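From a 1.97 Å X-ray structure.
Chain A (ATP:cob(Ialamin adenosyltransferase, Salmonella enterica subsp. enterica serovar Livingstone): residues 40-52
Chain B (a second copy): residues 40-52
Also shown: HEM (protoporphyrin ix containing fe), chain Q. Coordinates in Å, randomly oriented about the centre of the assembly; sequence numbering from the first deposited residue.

Chain A (40-52) VDAHGTETVTWRM
Chain B (40-52) VDAHGTETVTWRM

Two copies of one strand, residues 46-51, pair antiparallel about Thr49(A) and Thr49(B), their N-to-C directions 162° apart. Four backbone hydrogen bonds hold them. Thr49(A) N donates to Thr49(B) O at 2.9 Å, and Thr49(B) N to Thr49(A) O at 2.8 Å. Further out, Arg51(B) N donates to Thr47(A) O at 2.9 Å, and Arg51(A) N to Thr47(B) O at 2.8 Å. Thr49(A) faces Thr49(B) as the hydrogen-bonded pair, CA to CA 4.7 Å. Val48(A) faces Trp50(B), and Trp50(A) faces Val48(B), in non-hydrogen-bonded pairs. There CA-H...O contacts fill in, such as Val48(A) CA to Thr49(B) O at 3.2 Å. Residues 48-50 are extended, phi -131 to -142° and psi 123 to 139°. Thr47(A) and Thr47(B) depart from this, with psi -45° and -41°.

Beside this ladder, Asp41(A) faces Arg51(B), and Asp41(B) faces Arg51(A). The salt bridges are long: Arg51(A) NH1 to Asp41(B) OD2 3.6 Å, Asp41(A) OD2 to Arg51(B) NH1 3.9 Å. The oxygens lie well out of the guanidinium planes, so charge alone acts directly. Water 1 joins Asp41(A) OD2, Thr47(A) OG1 and Arg51(B) NH1; water 3 joins Arg51(A) NH1, Asp41(B) OD2 and Thr47(B) OG1. Arg51(A) and Arg51(B) are t, t, t through chi3, and these extended chains span the gap. Each CD packs on a threonine methyl: Arg51(A) CD to Thr45(B) CG2 is 3.3 Å.

Asp41(A) and Asp41(B), chi1 p, also order their own type I turns, 41-44. Asp41(A) OD1 accepts from His43(A) N at 2.9 Å and Thr45(A) N at 3.0 Å; Asp41(B) OD1 does the same in its own chain. Gly44(A) and Gly44(B) have phi near 85°, where a CB would jam against the preceding carbonyl.

The Glu46(A) and Glu46(B) side chains, chi1 and chi2 t, converge, with Glu46(A) OE2 and Glu46(B) OE2 2.6 Å apart. The proton arrangement there is open. Water 2 donates to Glu46(A) OE2 and Glu46(B) OE1, both at 2.7 Å. Thr49(B) OG1 donates to Glu46(B) OE2 at 2.5 Å, whereas Thr49(A) OG1 bonds weakly to Val48(A) O at 3.3 Å. The Thr49(A) and Thr49(B) side chains, both m, are buried, CB to CB 3.7 Å.

The other sheet face carries Val48(A), Trp50(A), Val48(B) and Trp50(B), all chi1 t and buried. Val48(A) CG2 lies 3.6 Å from Trp50(B) CZ3, and Trp50(A) CZ3 3.7 Å from Val48(B) CG2. These apolar side chains suit the heme beyond: Trp50(B) CE3 is 3.4 Å from HEM CAB, and Trp50(A) CE3 3.6 Å from HEM CBB. The stretches bury 744 Å², both sides summed.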

# COMPACT_ATOMS: atom_id res chain seq x y z
N VAL A 40 10.23 19.68 -8.06
CA VAL A 40 10.69 18.43 -8.61
C VAL A 40 11.43 18.72 -9.88
O VAL A 40 11.20 19.78 -10.50
CB VAL A 40 9.54 17.37 -8.90
CG1 VAL A 40 8.77 17.00 -7.65
CG2 VAL A 40 8.60 17.87 -10.01
N ASP A 41 12.30 17.80 -10.26
CA ASP A 41 13.02 17.98 -11.53
C ASP A 41 12.23 17.43 -12.70
O ASP A 41 11.05 17.03 -12.54
CB ASP A 41 14.44 17.40 -11.42
CG ASP A 41 14.47 15.91 -11.33
OD1 ASP A 41 13.46 15.19 -11.62
OD2 ASP A 41 15.57 15.41 -11.01
N ALA A 42 12.82 17.43 -13.87
CA ALA A 42 12.10 17.02 -15.09
C ALA A 42 11.72 15.57 -15.11
O ALA A 42 10.84 15.19 -15.87
CB ALA A 42 12.91 17.37 -16.34
N HIS A 43 12.31 14.76 -14.24
CA HIS A 43 11.95 13.36 -14.12
C HIS A 43 11.01 13.09 -12.95
O HIS A 43 10.67 11.98 -12.67
CB HIS A 43 13.25 12.55 -13.98
CG HIS A 43 14.32 13.06 -14.90
ND1 HIS A 43 14.19 12.97 -16.26
CD2 HIS A 43 15.42 13.82 -14.66
CE1 HIS A 43 15.20 13.62 -16.83
NE2 HIS A 43 15.96 14.14 -15.88
N GLY A 44 10.57 14.12 -12.27
CA GLY A 44 9.65 13.97 -11.14
C GLY A 44 10.29 13.71 -9.83
O GLY A 44 9.60 13.48 -8.85
N THR A 45 11.63 13.83 -9.74
CA THR A 45 12.32 13.54 -8.50
C THR A 45 12.24 14.78 -7.59
O THR A 45 12.59 15.89 -8.01
CB THR A 45 13.79 13.16 -8.71
OG1 THR A 45 13.82 12.03 -9.55
CG2 THR A 45 14.53 12.80 -7.37
N GLU A 46 11.85 14.55 -6.35
CA GLU A 46 11.80 15.62 -5.34
C GLU A 46 13.20 16.29 -5.15
O GLU A 46 14.19 15.59 -4.92
CB GLU A 46 11.27 15.02 -4.07
CG GLU A 46 11.08 15.90 -2.85
CD GLU A 46 10.27 15.11 -1.74
OE1 GLU A 46 9.22 14.51 -2.11
OE2 GLU A 46 10.71 14.94 -0.53
N THR A 47 13.27 17.60 -5.40
CA THR A 47 14.53 18.33 -5.40
C THR A 47 14.62 19.31 -4.27
O THR A 47 15.66 19.38 -3.61
CB THR A 47 14.75 18.99 -6.75
OG1 THR A 47 14.70 17.96 -7.74
CG2 THR A 47 16.16 19.68 -6.83
N VAL A 48 13.55 20.06 -4.03
CA VAL A 48 13.45 20.91 -2.84
C VAL A 48 12.09 20.73 -2.18
O VAL A 48 11.06 20.64 -2.84
CB VAL A 48 13.60 22.41 -3.14
CG1 VAL A 48 13.63 23.21 -1.87
CG2 VAL A 48 14.84 22.67 -3.96
N THR A 49 12.09 20.68 -0.85
CA THR A 49 10.85 20.80 -0.08
C THR A 49 11.13 21.78 1.01
O THR A 49 12.13 21.62 1.69
CB THR A 49 10.37 19.45 0.54
OG1 THR A 49 10.10 18.50 -0.51
CG2 THR A 49 9.02 19.59 1.27
N TRP A 50 10.17 22.68 1.27
CA TRP A 50 10.25 23.54 2.46
C TRP A 50 8.88 23.74 3.08
O TRP A 50 7.92 24.04 2.42
CB TRP A 50 10.78 24.89 2.03
CG TRP A 50 11.03 25.78 3.15
CD1 TRP A 50 10.13 26.52 3.83
CD2 TRP A 50 12.30 26.01 3.77
NE1 TRP A 50 10.76 27.23 4.84
CE2 TRP A 50 12.09 26.90 4.84
CE3 TRP A 50 13.60 25.53 3.53
CZ2 TRP A 50 13.12 27.35 5.64
CZ3 TRP A 50 14.65 26.00 4.34
CH2 TRP A 50 14.39 26.89 5.40
N ARG A 51 8.75 23.41 4.33
CA ARG A 51 7.50 23.57 5.07
C ARG A 51 7.61 24.73 6.03
O ARG A 51 8.39 24.68 6.94
CB ARG A 51 7.17 22.31 5.87
CG ARG A 51 5.94 22.44 6.77
CD ARG A 51 5.54 21.17 7.45
NE ARG A 51 4.25 21.39 8.15
CZ ARG A 51 4.11 21.72 9.44
NH1 ARG A 51 5.14 22.06 10.22
NH2 ARG A 51 2.86 21.90 9.93
N MET A 52 6.68 25.66 5.89
CA MET A 52 6.50 26.74 6.86
C MET A 52 5.75 26.29 8.11
O MET A 52 4.89 25.37 8.06
CB MET A 52 5.77 27.89 6.21
CG MET A 52 6.50 28.43 5.01
SD MET A 52 5.55 29.63 4.08
CE MET A 52 5.36 30.92 5.33
N VAL B 40 13.39 16.90 9.42
CA VAL B 40 12.02 16.80 9.94
C VAL B 40 11.93 17.55 11.28
O VAL B 40 12.92 17.79 11.92
CB VAL B 40 11.53 15.34 10.15
CG1 VAL B 40 11.59 14.55 8.86
CG2 VAL B 40 12.32 14.63 11.23
N ASP B 41 10.71 17.98 11.62
CA ASP B 41 10.47 18.63 12.88
C ASP B 41 10.30 17.60 14.01
O ASP B 41 10.41 16.38 13.79
CB ASP B 41 9.35 19.66 12.76
CG ASP B 41 7.97 19.04 12.58
OD1 ASP B 41 7.76 17.82 12.81
OD2 ASP B 41 7.07 19.83 12.29
N ALA B 42 10.03 18.08 15.21
CA ALA B 42 9.88 17.20 16.36
C ALA B 42 8.73 16.23 16.27
O ALA B 42 8.69 15.24 17.00
CB ALA B 42 9.74 18.02 17.64
N HIS B 43 7.79 16.45 15.36
CA HIS B 43 6.67 15.51 15.16
C HIS B 43 6.89 14.61 13.99
O HIS B 43 6.01 13.85 13.59
CB HIS B 43 5.39 16.34 15.01
CG HIS B 43 5.36 17.46 16.00
ND1 HIS B 43 5.27 17.23 17.36
CD2 HIS B 43 5.58 18.79 15.85
CE1 HIS B 43 5.35 18.39 18.01
NE2 HIS B 43 5.52 19.35 17.12
N GLY B 44 8.06 14.72 13.37
CA GLY B 44 8.32 13.90 12.19
C GLY B 44 7.82 14.40 10.85
O GLY B 44 8.00 13.73 9.85
N THR B 45 7.34 15.65 10.79
CA THR B 45 6.91 16.25 9.52
C THR B 45 8.11 16.70 8.75
O THR B 45 8.95 17.51 9.24
CB THR B 45 5.93 17.39 9.76
OG1 THR B 45 4.86 16.87 10.55
CG2 THR B 45 5.40 18.00 8.48
N GLU B 46 8.16 16.31 7.49
CA GLU B 46 9.17 16.83 6.58
C GLU B 46 9.17 18.37 6.52
O GLU B 46 8.15 18.98 6.19
CB GLU B 46 8.94 16.14 5.21
CG GLU B 46 9.89 16.43 4.08
CD GLU B 46 9.92 15.34 2.98
OE1 GLU B 46 9.41 14.19 3.16
OE2 GLU B 46 10.53 15.61 1.93
N THR B 47 10.34 18.96 6.74
CA THR B 47 10.50 20.38 6.81
C THR B 47 11.42 20.98 5.80
O THR B 47 11.03 21.96 5.11
CB THR B 47 10.91 20.81 8.27
OG1 THR B 47 9.95 20.30 9.15
CG2 THR B 47 10.93 22.36 8.39
N VAL B 48 12.54 20.32 5.54
CA VAL B 48 13.39 20.65 4.42
C VAL B 48 13.84 19.41 3.71
O VAL B 48 14.16 18.40 4.33
CB VAL B 48 14.67 21.41 4.85
CG1 VAL B 48 15.45 21.86 3.61
CG2 VAL B 48 14.31 22.59 5.69
N THR B 49 13.83 19.45 2.39
CA THR B 49 14.49 18.42 1.58
C THR B 49 15.33 19.14 0.54
O THR B 49 14.86 20.04 -0.09
CB THR B 49 13.51 17.44 0.88
OG1 THR B 49 12.75 16.77 1.87
CG2 THR B 49 14.26 16.33 0.14
N TRP B 50 16.54 18.66 0.32
CA TRP B 50 17.39 19.16 -0.73
C TRP B 50 18.15 18.02 -1.37
O TRP B 50 18.85 17.28 -0.70
CB TRP B 50 18.43 20.20 -0.18
CG TRP B 50 19.22 20.85 -1.25
CD1 TRP B 50 20.32 20.37 -1.87
CD2 TRP B 50 18.91 22.05 -1.92
NE1 TRP B 50 20.71 21.19 -2.83
CE2 TRP B 50 19.87 22.24 -2.90
CE3 TRP B 50 17.87 22.98 -1.80
CZ2 TRP B 50 19.87 23.35 -3.77
CZ3 TRP B 50 17.88 24.07 -2.63
CH2 TRP B 50 18.88 24.26 -3.58
N ARG B 51 18.00 17.87 -2.69
CA ARG B 51 18.71 16.86 -3.41
C ARG B 51 19.80 17.50 -4.25
O ARG B 51 19.51 18.25 -5.13
CB ARG B 51 17.79 16.08 -4.31
CG ARG B 51 18.49 15.04 -5.20
CD ARG B 51 17.48 14.19 -5.97
NE ARG B 51 18.26 13.19 -6.68
CZ ARG B 51 18.73 13.29 -7.93
NH1 ARG B 51 18.51 14.36 -8.69
NH2 ARG B 51 19.49 12.29 -8.42
N MET B 52 21.03 17.01 -4.06
CA MET B 52 22.14 17.39 -4.92
C MET B 52 22.05 16.63 -6.24
O MET B 52 21.65 15.43 -6.27
CB MET B 52 23.48 17.14 -4.21
CG MET B 52 23.60 17.98 -2.96
SD MET B 52 25.03 17.54 -1.98
CE MET B 52 26.35 17.97 -3.13
CHA HEM Q . 21.63 32.71 0.83
CHB HEM Q . 21.41 27.93 0.39
CHC HEM Q . 16.62 28.31 1.18
CHD HEM Q . 17.00 32.99 2.08
C1A HEM Q . 21.95 31.41 0.61
C2A HEM Q . 23.22 30.95 0.14
C3A HEM Q . 23.18 29.60 -0.00
C4A HEM Q . 21.89 29.22 0.41
CMA HEM Q . 24.27 28.66 -0.49
CAA HEM Q . 24.40 31.83 -0.22
CBA HEM Q . 24.06 32.30 -1.67
CGA HEM Q . 25.16 33.11 -2.30
O1A HEM Q . 25.32 34.31 -1.94
O2A HEM Q . 25.91 32.62 -3.19
C1B HEM Q . 20.10 27.64 0.58
C2B HEM Q . 19.53 26.36 0.46
C3B HEM Q . 18.18 26.44 0.68
C4B HEM Q . 17.89 27.86 0.91
CMB HEM Q . 20.28 25.10 0.14
CAB HEM Q . 17.28 25.25 0.65
CBB HEM Q . 15.98 25.12 0.85
C1C HEM Q . 16.27 29.58 1.51
C2C HEM Q . 14.99 30.01 1.86
C3C HEM Q . 15.10 31.40 2.10
C4C HEM Q . 16.49 31.73 1.89
CMC HEM Q . 13.73 29.16 1.92
CAC HEM Q . 14.11 32.46 2.52
CBC HEM Q . 12.80 32.32 2.68
C1D HEM Q . 18.33 33.24 1.80
C2D HEM Q . 18.81 34.63 1.90
C3D HEM Q . 20.09 34.58 1.53
C4D HEM Q . 20.40 33.17 1.22
CMD HEM Q . 18.01 35.85 2.32
CAD HEM Q . 21.05 35.77 1.49
CBD HEM Q . 21.53 35.95 2.95
CGD HEM Q . 22.52 34.87 3.38
O1D HEM Q . 23.59 34.69 2.75
O2D HEM Q . 22.30 34.13 4.38
NA HEM Q . 21.14 30.33 0.71
NB HEM Q . 19.11 28.46 0.81
NC HEM Q . 17.17 30.61 1.49
ND HEM Q . 19.32 32.38 1.36
FE HEM Q . 19.22 30.47 1.10
O HOH W 1 16.91 16.66 -8.54
O HOH W 2 10.11 12.83 0.96
O HOH W 3 7.91 21.73 10.04